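Long-range contacts in endoglucanase (Cryptopygus antarcticus, PDB 5H4U), which hydrolyses internal beta-1,4-glucosidic linkages in carboxymethylcellulose, lichenan and barley beta-glucan, releasing mainly short cello-oligosaccharides from carboxymethylcellulose: residues Val23-Tyr27 with Asn196-Pro200; Cys103-Met109 with Lys120-Val125. The contacts are given in a common frame with arbitrary orientation. Residue numbers count along the deposited sequence, not the author numbering.

Interaction 1 (Val23-Tyr27 with Asn196-Pro200); sequences VTTRY and NADNP
Where regular backbone pairing is absent, an irregular segment can still be attached to a strand through side chains and a bridging water, as Asn196-Pro200 is to Val23-Tyr27. Val23-Tyr27 is the extended end of a strand, whereas in Asn196-Pro200 both Asn196 and Asn199 have positive phi (48° and 50°), so the chain bends twice. The CA atoms come nearest at Thr25 and Asn199, 5.1 Å apart.

With chi1 p and chi2 and chi3 both t, the Arg26 side chain reaches across to the loop, and NH1 forms a salt bridge with Asp198 OD1 at 3.1 Å, its hydrogen bond nearly linear. NH1 also donates to a water at 3.1 Å, which accepts from Asn199 N at 3.2 Å and donates weakly to Ala197 O at 3.4 Å. Arg26 NE is held by Gly168 O.

Thr24 secures the other end. Its p rotamer puts OG1 a very short 2.5 Å from Pro200 O, to which it donates, while Thr24 N makes a weak 3.5 Å bond to the same oxygen. Between these anchors Asn199 (chi1 m) brings OD1 to 3.8 Å from Thr25 CA, a contact without a hydrogen bond.

The contact joins the loop entering strand 201-207 to strand 19-27 of the family 45 barrel, where Thr25 lies beside Asp138, the inferred proton donor. Strand 135-140 pairs in parallel with strand 19-27, its backbone bonded to Val23, Thr25 and Tyr27, while Thr24 and Pro200 pack on Met109 and Phe111 of strand 106-111.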
loop_
_atom_site.group_PDB
_atom_site.type_symbol
_atom_site.label_atom_id
_atom_site.label_comp_id
_atom_site.label_asym_id
_atom_site.label_seq_id
_atom_site.Cartn_x
_atom_site.Cartn_y
_atom_site.Cartn_z
ATOM N N VAL A 23 12.702 -4.296 6.235
ATOM C CA VAL A 23 11.629 -4.585 7.168
ATOM C C VAL A 23 10.322 -4.053 6.590
ATOM O O VAL A 23 10.307 -3.187 5.710
ATOM C CB VAL A 23 11.924 -3.955 8.547
ATOM C CG1 VAL A 23 13.227 -4.504 9.115
ATOM C CG2 VAL A 23 12.024 -2.447 8.416
ATOM N N THR A 24 9.209 -4.600 7.068
ATOM C CA THR A 24 7.893 -4.202 6.577
ATOM C C THR A 24 7.022 -3.754 7.745
ATOM O O THR A 24 7.367 -3.942 8.912
ATOM C CB THR A 24 7.224 -5.331 5.763
ATOM O OG1 THR A 24 6.990 -6.480 6.588
ATOM C CG2 THR A 24 8.093 -5.715 4.546
ATOM N N THR A 25 5.909 -3.099 7.426
ATOM C CA THR A 25 4.855 -2.802 8.387
ATOM C C THR A 25 3.534 -2.997 7.664
ATOM O O THR A 25 3.513 -3.341 6.484
ATOM C CB THR A 25 4.987 -1.374 8.957
ATOM O OG1 THR A 25 5.078 -0.431 7.886
ATOM C CG2 THR A 25 6.215 -1.229 9.861
ATOM N N ARG A 26 2.418 -2.778 8.352
ATOM C CA ARG A 26 1.119 -2.813 7.690
ATOM C C ARG A 26 0.339 -1.541 7.988
ATOM O O ARG A 26 0.377 -1.025 9.106
ATOM C CB ARG A 26 0.319 -4.050 8.104
ATOM C CG ARG A 26 0.123 -4.209 9.557
ATOM C CD ARG A 26 -0.478 -5.534 9.897
ATOM N NE ARG A 26 -0.829 -5.572 11.306
ATOM C CZ ARG A 26 0.002 -5.943 12.273
ATOM N NH1 ARG A 26 1.249 -6.303 11.986
ATOM N NH2 ARG A 26 -0.406 -5.914 13.534
ATOM N N TYR A 27 -0.413 -1.057 7.007
ATOM C CA TYR A 27 -1.115 0.189 7.265
ATOM C C TYR A 27 -2.164 0.430 6.203
ATOM O O TYR A 27 -2.062 -0.072 5.090
ATOM C CB TYR A 27 -0.141 1.376 7.314
ATOM C CG TYR A 27 0.088 2.102 6.005
ATOM C CD1 TYR A 27 0.957 1.592 5.048
ATOM C CD2 TYR A 27 -0.524 3.333 5.749
ATOM C CE1 TYR A 27 1.190 2.270 3.852
ATOM C CE2 TYR A 27 -0.310 4.011 4.558
ATOM C CZ TYR A 27 0.550 3.476 3.615
ATOM O OH TYR A 27 0.759 4.155 2.436
ATOM N N ASN A 196 -1.490 -13.130 9.124
ATOM C CA ASN A 196 -1.356 -12.120 10.172
ATOM C C ASN A 196 0.076 -12.021 10.699
ATOM O O ASN A 196 0.308 -11.668 11.856
ATOM C CB ASN A 196 -2.349 -12.414 11.289
ATOM C CG ASN A 196 -2.513 -11.262 12.245
ATOM O OD1 ASN A 196 -2.278 -10.093 11.892
ATOM N ND2 ASN A 196 -2.958 -11.573 13.454
ATOM N N ALA A 197 1.042 -12.233 9.812
ATOM C CA ALA A 197 2.447 -12.045 10.132
ATOM C C ALA A 197 2.665 -10.659 10.695
ATOM O O ALA A 197 2.061 -9.687 10.233
ATOM C CB ALA A 197 3.305 -12.223 8.883
ATOM N N ASP A 198 3.507 -10.573 11.713
ATOM C CA ASP A 198 3.780 -9.315 12.406
ATOM C C ASP A 198 5.131 -8.778 11.946
ATOM O O ASP A 198 6.178 -9.293 12.350
ATOM C CB ASP A 198 3.747 -9.549 13.912
ATOM C CG ASP A 198 3.639 -8.284 14.697
ATOM O OD1 ASP A 198 3.313 -7.220 14.110
ATOM O OD2 ASP A 198 3.857 -8.358 15.922
ATOM N N ASN A 199 5.115 -7.736 11.118
ATOM C CA ASN A 199 6.332 -7.109 10.609
ATOM C C ASN A 199 7.294 -8.144 10.046
ATOM O O ASN A 199 8.398 -8.318 10.575
ATOM C CB ASN A 199 7.046 -6.294 11.680
ATOM C CG ASN A 199 6.234 -5.184 12.231
ATOM O OD1 ASN A 199 5.242 -4.770 11.649
ATOM N ND2 ASN A 199 6.688 -4.636 13.357
ATOM N N PRO A 200 6.912 -8.872 9.005
ATOM C CA PRO A 200 7.849 -9.850 8.450
ATOM C C PRO A 200 8.979 -9.092 7.802
ATOM O O PRO A 200 8.781 -8.069 7.156
ATOM C CB PRO A 200 7.002 -10.624 7.440
ATOM C CG PRO A 200 5.932 -9.671 7.050
ATOM C CD PRO A 200 5.619 -8.916 8.305
HETATM O O HOH W 1 2.743 -6.545 9.290
#

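Interaction 2 (Cys103-Met109 with Lys120-Val125); sequences CCACYEM and KMIVQV
Antiparallel pairing alternates hydrogen-bonded and non-hydrogen-bonded pairs, and strands 106-109 and 120-125, whose axes approach to 4.7 Å at 167° between their N-to-C directions, follow suit. In Lys120, CA contacts Met109 O at 3.3 Å and the ammonium group makes a long salt bridge, NZ to Glu108 OE1 at 3.9 Å. Met121 and Met109 form a hydrogen-bonded pair, N to O 2.9 Å both ways; Met109 (chi1 p) sets CE 4.2 Å from Met121 SD. Ile122 faces Glu108 in a non-hydrogen-bonded pair, CA atoms 4.2 Å apart, CG1 meeting Glu108 CB at 3.6 Å. Val123 bonds Tyr107 twice, Val123 N to Tyr107 O at 2.9 Å and Tyr107 N to Val123 O at 3.0 Å. Gln124 opposes Cys106, CB 3.6 Å from SG; extended (chi1 and chi2 t), it donates weakly from NE2 to Cys104 O at 3.3 Å, while OE1 is hydrogen-bonded to Ser217. Although Cys104 has left strand geometry (phi 67°), Val125 N reaches Ala105 O at 2.9 Å and Cys104 N reaches Val125 O at 2.8 Å. Val125 CG2 touches Tyr107 CE1 at 3.5 Å. Tyr107, Met109, Met121 and Val123 share the face directed at strand 135-140. Cys106 on the first strand, and Cys103 and Cys104 just before it, form disulfides to Cys209, Cys35 and Cys219. The whole is a beta hairpin of the family 45 double-psi beta-barrel.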
loop_
_atom_site.group_PDB
_atom_site.type_symbol
_atom_site.label_atom_id
_atom_site.label_comp_id
_atom_site.label_asym_id
_atom_site.label_seq_id
_atom_site.Cartn_x
_atom_site.Cartn_y
_atom_site.Cartn_z
ATOM N N CYS A 103 8.850 6.081 -6.909
ATOM C CA CYS A 103 7.436 6.191 -7.225
ATOM C C CYS A 103 7.058 5.307 -8.405
ATOM O O CYS A 103 7.626 5.418 -9.500
ATOM C CB CYS A 103 7.055 7.647 -7.484
ATOM S SG CYS A 103 6.444 8.493 -5.961
ATOM N N CYS A 104 6.120 4.395 -8.144
ATOM C CA CYS A 104 5.605 3.416 -9.094
ATOM C C CYS A 104 6.642 2.385 -9.508
ATOM O O CYS A 104 6.457 1.694 -10.507
ATOM C CB CYS A 104 5.002 4.107 -10.320
ATOM S SG CYS A 104 3.808 5.325 -9.789
ATOM N N ALA A 105 7.725 2.258 -8.757
ATOM C CA ALA A 105 8.625 1.149 -8.963
ATOM C C ALA A 105 8.061 -0.081 -8.274
ATOM O O ALA A 105 7.357 0.012 -7.262
ATOM C CB ALA A 105 10.011 1.469 -8.423
ATOM N N CYS A 106 8.352 -1.238 -8.842
ATOM C CA CYS A 106 7.923 -2.499 -8.263
ATOM C C CYS A 106 9.088 -3.269 -7.679
ATOM O O CYS A 106 10.199 -3.284 -8.224
ATOM C CB CYS A 106 7.203 -3.386 -9.273
ATOM S SG CYS A 106 5.611 -2.725 -9.659
ATOM N N TYR A 107 8.803 -3.939 -6.588
ATOM C CA TYR A 107 9.786 -4.756 -5.922
ATOM C C TYR A 107 9.126 -6.096 -5.651
ATOM O O TYR A 107 7.937 -6.145 -5.321
ATOM C CB TYR A 107 10.280 -4.053 -4.642
ATOM C CG TYR A 107 10.821 -2.656 -4.922
ATOM C CD1 TYR A 107 9.966 -1.586 -5.112
ATOM C CD2 TYR A 107 12.191 -2.416 -5.021
ATOM C CE1 TYR A 107 10.447 -0.343 -5.387
ATOM C CE2 TYR A 107 12.679 -1.165 -5.292
ATOM C CZ TYR A 107 11.799 -0.129 -5.470
ATOM O OH TYR A 107 12.256 1.146 -5.721
ATOM N N GLU A 108 9.855 -7.179 -5.903
ATOM C CA GLU A 108 9.434 -8.491 -5.441
ATOM C C GLU A 108 10.303 -8.899 -4.261
ATOM O O GLU A 108 11.533 -8.780 -4.305
ATOM C CB GLU A 108 9.463 -9.547 -6.537
ATOM C CG GLU A 108 10.570 -10.522 -6.396
ATOM C CD GLU A 108 10.464 -11.679 -7.364
ATOM O OE1 GLU A 108 10.854 -12.778 -6.919
ATOM O OE2 GLU A 108 9.964 -11.520 -8.514
ATOM N N MET A 109 9.653 -9.312 -3.185
ATOM C CA MET A 109 10.309 -9.607 -1.927
ATOM C C MET A 109 10.013 -11.038 -1.509
ATOM O O MET A 109 8.906 -11.556 -1.732
ATOM C CB MET A 109 9.887 -8.580 -0.821
ATOM C CG MET A 109 8.372 -8.198 -0.690
ATOM S SD MET A 109 8.076 -6.679 0.334
ATOM C CE MET A 109 6.680 -7.095 1.310
ATOM N N LYS A 120 6.473 -15.096 -1.366
ATOM C CA LYS A 120 6.890 -14.079 -2.306
ATOM C C LYS A 120 5.750 -13.094 -2.493
ATOM O O LYS A 120 4.631 -13.491 -2.834
ATOM C CB LYS A 120 7.249 -14.680 -3.656
ATOM C CG LYS A 120 8.549 -15.408 -3.770
ATOM C CD LYS A 120 9.120 -15.051 -5.145
ATOM C CE LYS A 120 9.816 -16.208 -5.859
ATOM N NZ LYS A 120 9.316 -16.329 -7.272
ATOM N N MET A 121 6.034 -11.814 -2.307
ATOM C CA MET A 121 5.036 -10.801 -2.593
ATOM C C MET A 121 5.637 -9.736 -3.494
ATOM O O MET A 121 6.773 -9.297 -3.288
ATOM C CB MET A 121 4.508 -10.159 -1.328
ATOM C CG MET A 121 3.406 -9.179 -1.604
ATOM S SD MET A 121 2.887 -8.299 -0.126
ATOM C CE MET A 121 1.412 -7.476 -0.754
ATOM N N ILE A 122 4.853 -9.284 -4.461
ATOM C CA ILE A 122 5.281 -8.262 -5.399
ATOM C C ILE A 122 4.413 -7.041 -5.153
ATOM O O ILE A 122 3.173 -7.126 -5.178
ATOM C CB ILE A 122 5.177 -8.757 -6.846
ATOM C CG1 ILE A 122 5.923 -10.081 -6.980
ATOM C CG2 ILE A 122 5.768 -7.749 -7.795
ATOM C CD1 ILE A 122 5.859 -10.686 -8.344
ATOM N N VAL A 123 5.059 -5.919 -4.843
ATOM C CA VAL A 123 4.339 -4.689 -4.543
ATOM C C VAL A 123 4.764 -3.619 -5.532
ATOM O O VAL A 123 5.897 -3.605 -6.033
ATOM C CB VAL A 123 4.546 -4.211 -3.081
ATOM C CG1 VAL A 123 4.039 -5.260 -2.121
ATOM C CG2 VAL A 123 5.996 -3.914 -2.808
ATOM N N GLN A 124 3.829 -2.724 -5.824
ATOM C CA GLN A 124 4.139 -1.459 -6.454
ATOM C C GLN A 124 4.117 -0.362 -5.399
ATOM O O GLN A 124 3.179 -0.274 -4.594
ATOM C CB GLN A 124 3.166 -1.123 -7.573
ATOM C CG GLN A 124 3.619 0.125 -8.332
ATOM C CD GLN A 124 2.658 0.552 -9.399
ATOM O OE1 GLN A 124 1.482 0.208 -9.360
ATOM N NE2 GLN A 124 3.145 1.337 -10.352
ATOM N N VAL A 125 5.159 0.462 -5.410
ATOM C CA VAL A 125 5.295 1.541 -4.449
ATOM C C VAL A 125 4.449 2.708 -4.947
ATOM O O VAL A 125 4.603 3.161 -6.090
ATOM C CB VAL A 125 6.769 1.930 -4.288
ATOM C CG1 VAL A 125 6.919 3.190 -3.436
ATOM C CG2 VAL A 125 7.571 0.762 -3.741
#

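Overall arrangement
The two contacts belong to one curled mixed sheet, their centres about 15 Å apart. Interaction 2 is nested within the loop closed by interaction 1: a hairpin local in sequence sits inside a closure spanning 168 residues. They meet directly, Thr24 CG2 lying 3.8 Å from Met109 CE, and strand 201-207, entered from the loop of interaction 1, pairs with both strand 19-27 and strand 106-111. Strand 135-140 carries Asp138, the inferred proton donor. The side chain of Thr25 is about 3 Å from that of Asp138, and the side chain of Val125 is about 9 Å from that of Asp138. Distant parts of the chain are thereby gathered around one barrel, with the probable catalytic acid beside interaction 1.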